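Local coordinates for protein 3-deoxy-manno-octulosonate cytidylyltransferase (Escherichia coli, PDB 1H7E) that catalyses the transfer of a cytidylyl group from CTP to the eight-carbon sugar KDO, giving the CMP-KDO used in lipopolysaccharide synthesis and releasing diphosphate, at residues D23-G26 with Q31-Y34; Q57-Q60 with K65-M68. All blocks are in the same frame, centred on the assembly; numbering follows the deposited sequence.

How the contacts relate
From the N terminus, the chain leaves the first strand of the main sheet, 3-8, and later forms the small hairpin of strands 23-24 and 27-28, which runs straight into helix 29-38. Contact 1 (23-26 with 31-34) closes this turn by fixing the hairpin to the start of the helix. The chain then passes through strand 45-50, and contact 2 (57-60 with 65-68) shuts the next loop, between helix 53-61 and strand 65-68, at one edge of the main sheet within the chain. The two loops follow one another, neither nested nor crossed, with centres about 15 Å apart. They meet where Tyr-34 OH probably hydrogen-bonds Lys-65 N, joining helix 29-38 to the start of segment 65-68.

Contact 1: D23-G26 with Q31-Y34; sequences DIVG and QHVY
His-32 reaches out from its helix and meets the end of strand 23-24 at Ile-24 and the turn at Val-25 with the NE2 side of its imidazole. NE2 donates to the backbone O of Ile-24 at 2.6 Å, a short bond with an N-H...O angle of 157°. The acceptor sits at the ring edge, close to the imidazole plane, whereas seen from the carbonyl the donor is tilted 33° out of the peptide plane. With CG anti to its own carbonyl carbon (chi1 -73°), the His-32 ring is carried across to the hairpin. This hairpin, of strands 23-24 and 27-28, leads directly into helix 29-38, and the bond ties the turn back onto the helix that follows it in the cytidylyltransferase domain of GT-A type. Ile-24 also brings its beta carbon to the ring, CB lying 3.6 Å from His-32 NE2. The Val-25 side chain runs at about a right angle to that of His-32, and its CG2 comes within 3.5 Å of His-32 CE1. A leucine in place of His-32 would probably leave the Ile-24 carbonyl without its N-H donor and the turn less firmly held to the helix. Met-237 of helix 227-243 and Pro-100 touch both Ile-24 and His-32. Beyond the ring, Asp-23 OD1 accepts from Gly-26 N at 2.9 Å on the syn side of the carboxylate, an Asx motif that bridges the turn.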
loop_
_atom_site.group_PDB
_atom_site.type_symbol
_atom_site.label_atom_id
_atom_site.label_comp_id
_atom_site.label_asym_id
_atom_site.label_seq_id
_atom_site.Cartn_x
_atom_site.Cartn_y
_atom_site.Cartn_z
ATOM N N ASP A 23 5.428 10.669 36.871
ATOM C CA ASP A 23 5.893 9.591 37.729
ATOM C C ASP A 23 5.181 8.260 37.536
ATOM O O ASP A 23 3.963 8.185 37.480
ATOM C CB ASP A 23 5.810 9.992 39.206
ATOM C CG ASP A 23 6.518 8.996 40.117
ATOM O OD1 ASP A 23 5.934 7.933 40.446
ATOM O OD2 ASP A 23 7.678 9.281 40.486
ATOM N N ILE A 24 5.973 7.206 37.446
ATOM C CA ILE A 24 5.465 5.852 37.314
ATOM C C ILE A 24 6.347 5.070 38.293
ATOM O O ILE A 24 7.556 4.956 38.091
ATOM C CB ILE A 24 5.625 5.292 35.860
ATOM C CG1 ILE A 24 4.878 6.172 34.850
ATOM C CG2 ILE A 24 5.121 3.843 35.786
ATOM C CD1 ILE A 24 5.103 5.767 33.402
ATOM N N VAL A 25 5.739 4.572 39.369
ATOM C CA VAL A 25 6.451 3.818 40.410
ATOM C C VAL A 25 7.764 4.465 40.896
ATOM O O VAL A 25 8.811 3.811 40.972
ATOM C CB VAL A 25 6.664 2.283 40.051
ATOM C CG1 VAL A 25 5.328 1.568 39.941
ATOM C CG2 VAL A 25 7.472 2.093 38.762
ATOM N N GLY A 26 7.698 5.767 41.183
ATOM C CA GLY A 26 8.860 6.477 41.693
ATOM C C GLY A 26 9.929 6.995 40.732
ATOM O O GLY A 26 10.935 7.530 41.208
ATOM N N GLN A 31 12.745 8.049 32.358
ATOM C CA GLN A 31 13.743 7.156 32.946
ATOM C C GLN A 31 13.448 5.671 32.663
ATOM O O GLN A 31 14.371 4.890 32.381
ATOM C CB GLN A 31 13.893 7.401 34.447
ATOM C CG GLN A 31 14.988 6.507 35.082
ATOM C CD GLN A 31 15.283 6.875 36.530
ATOM O OE1 GLN A 31 14.946 7.966 36.982
ATOM N NE2 GLN A 31 15.892 5.961 37.260
ATOM N N HIS A 32 12.167 5.291 32.706
ATOM C CA HIS A 32 11.762 3.907 32.433
ATOM C C HIS A 32 12.132 3.511 31.009
ATOM O O HIS A 32 12.615 2.393 30.766
ATOM C CB HIS A 32 10.248 3.739 32.616
ATOM C CG HIS A 32 9.810 3.756 34.042
ATOM N ND1 HIS A 32 9.986 2.678 34.886
ATOM C CD2 HIS A 32 9.214 4.722 34.780
ATOM C CE1 HIS A 32 9.515 2.983 36.084
ATOM N NE2 HIS A 32 9.041 4.215 36.044
ATOM N N VAL A 33 11.908 4.434 30.070
ATOM C CA VAL A 33 12.239 4.171 28.673
ATOM C C VAL A 33 13.748 4.042 28.514
ATOM O O VAL A 33 14.245 3.134 27.833
ATOM C CB VAL A 33 11.707 5.283 27.732
ATOM C CG1 VAL A 33 12.115 4.982 26.277
ATOM C CG2 VAL A 33 10.187 5.373 27.844
ATOM N N TYR A 34 14.471 4.953 29.166
ATOM C CA TYR A 34 15.927 4.948 29.118
ATOM C C TYR A 34 16.462 3.639 29.684
ATOM O O TYR A 34 17.310 2.995 29.065
ATOM C CB TYR A 34 16.500 6.152 29.900
ATOM C CG TYR A 34 17.955 6.467 29.565
ATOM C CD1 TYR A 34 19.005 5.768 30.166
ATOM C CD2 TYR A 34 18.274 7.427 28.607
ATOM C CE1 TYR A 34 20.337 6.013 29.811
ATOM C CE2 TYR A 34 19.600 7.680 28.250
ATOM C CZ TYR A 34 20.620 6.968 28.851
ATOM O OH TYR A 34 21.914 7.211 28.453
#

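Contact 2: Q57-Q60 with K65-M68; sequences QAVQ and KAIM
Val-59 and Ala-66 form the tightly packed, apolar part of this contact, within the beta-alpha-beta unit of strand 45-50, helix 53-61 and strand 65-68. The helix passes the chain from one parallel strand to the next, and the two residues meet where it packs on strand 65-68, at one edge of the main sheet within the chain. Both beta carbons point across the interface. Val-59 CG1 lies anti to its backbone N (chi1 172°), a setting that brings this methyl to 3.9 Å from Ala-66 CB and 4.0 Å from Lys-65 O. The small alanine is consistent with the close approach of helix and strand, with the alpha carbons of Val-59 and Ala-66 6.4 Å apart. Val-59 is buried and also touches Val-48 of the neighbouring strand, which carries the hydrophobic patch from helix 53-61 onto the sheet.

The other side is looser and wetter. Gln-60 is exposed, and its extended chain (chi2 169°) brings the amide nearer the strand without direct contact; a water bridges them. The CB of Lys-65 points away from the helix, and its side chain touches Glu-45 and Trp-47, while its backbone pairs with Val-48 in the sheet. The bridging water accepts from two N-H groups, Gln-60 NE2 at 3.1 Å and the backbone N of Ala-66, also at 3.1 Å.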
loop_
_atom_site.group_PDB
_atom_site.type_symbol
_atom_site.label_atom_id
_atom_site.label_comp_id
_atom_site.label_asym_id
_atom_site.label_seq_id
_atom_site.Cartn_x
_atom_site.Cartn_y
_atom_site.Cartn_z
ATOM N N GLN A 57 17.814 18.415 31.981
ATOM C CA GLN A 57 18.220 18.361 33.382
ATOM C C GLN A 57 17.762 17.068 34.049
ATOM O O GLN A 57 18.555 16.402 34.724
ATOM C CB GLN A 57 17.665 19.566 34.156
ATOM C CG GLN A 57 18.628 20.744 34.219
ATOM C CD GLN A 57 19.982 20.349 34.802
ATOM O OE1 GLN A 57 20.116 20.157 36.018
ATOM N NE2 GLN A 57 20.987 20.200 33.932
ATOM N N ALA A 58 16.484 16.727 33.867
ATOM C CA ALA A 58 15.917 15.510 34.452
ATOM C C ALA A 58 16.693 14.283 33.975
ATOM O O ALA A 58 16.953 13.360 34.746
ATOM C CB ALA A 58 14.451 15.382 34.088
ATOM N N VAL A 59 17.098 14.299 32.709
ATOM C CA VAL A 59 17.845 13.190 32.146
ATOM C C VAL A 59 19.249 13.086 32.758
ATOM O O VAL A 59 19.673 12.018 33.205
ATOM C CB VAL A 59 17.892 13.304 30.608
ATOM C CG1 VAL A 59 18.835 12.257 30.032
ATOM C CG2 VAL A 59 16.467 13.145 30.035
ATOM N N GLN A 60 19.961 14.204 32.804
ATOM C CA GLN A 60 21.302 14.223 33.382
ATOM C C GLN A 60 21.279 13.811 34.865
ATOM O O GLN A 60 22.161 13.076 35.332
ATOM C CB GLN A 60 21.933 15.607 33.190
ATOM C CG GLN A 60 22.435 15.811 31.771
ATOM C CD GLN A 60 22.810 17.247 31.465
ATOM O OE1 GLN A 60 22.736 18.128 32.329
ATOM N NE2 GLN A 60 23.200 17.495 30.216
ATOM N N LYS A 65 22.370 10.325 28.843
ATOM C CA LYS A 65 22.878 11.291 27.866
ATOM C C LYS A 65 21.732 12.018 27.169
ATOM O O LYS A 65 20.785 11.394 26.678
ATOM C CB LYS A 65 23.737 10.594 26.821
ATOM C CG LYS A 65 24.870 9.765 27.389
ATOM C CD LYS A 65 25.630 9.079 26.267
ATOM C CE LYS A 65 26.794 8.276 26.800
ATOM N NZ LYS A 65 27.666 7.818 25.681
ATOM N N ALA A 66 21.798 13.346 27.173
ATOM C CA ALA A 66 20.792 14.183 26.528
ATOM C C ALA A 66 21.494 15.078 25.505
ATOM O O ALA A 66 22.685 15.378 25.639
ATOM C CB ALA A 66 20.056 15.041 27.568
ATOM N N ILE A 67 20.780 15.434 24.443
ATOM C CA ILE A 67 21.318 16.312 23.414
ATOM C C ILE A 67 20.197 17.277 23.074
ATOM O O ILE A 67 19.051 16.864 22.871
ATOM C CB ILE A 67 21.808 15.530 22.168
ATOM C CG1 ILE A 67 22.256 16.502 21.074
ATOM C CG2 ILE A 67 20.724 14.578 21.669
ATOM C CD1 ILE A 67 23.039 15.857 19.983
ATOM N N MET A 68 20.497 18.569 23.165
ATOM C CA MET A 68 19.526 19.601 22.864
ATOM C C MET A 68 19.402 19.728 21.356
ATOM O O MET A 68 20.395 19.681 20.620
ATOM C CB MET A 68 19.947 20.933 23.474
ATOM C CG MET A 68 19.733 21.031 24.972
ATOM S SD MET A 68 18.002 21.232 25.433
ATOM C CE MET A 68 17.669 22.931 24.913
HETATM O O HOH W 1 23.946 14.830 28.837
#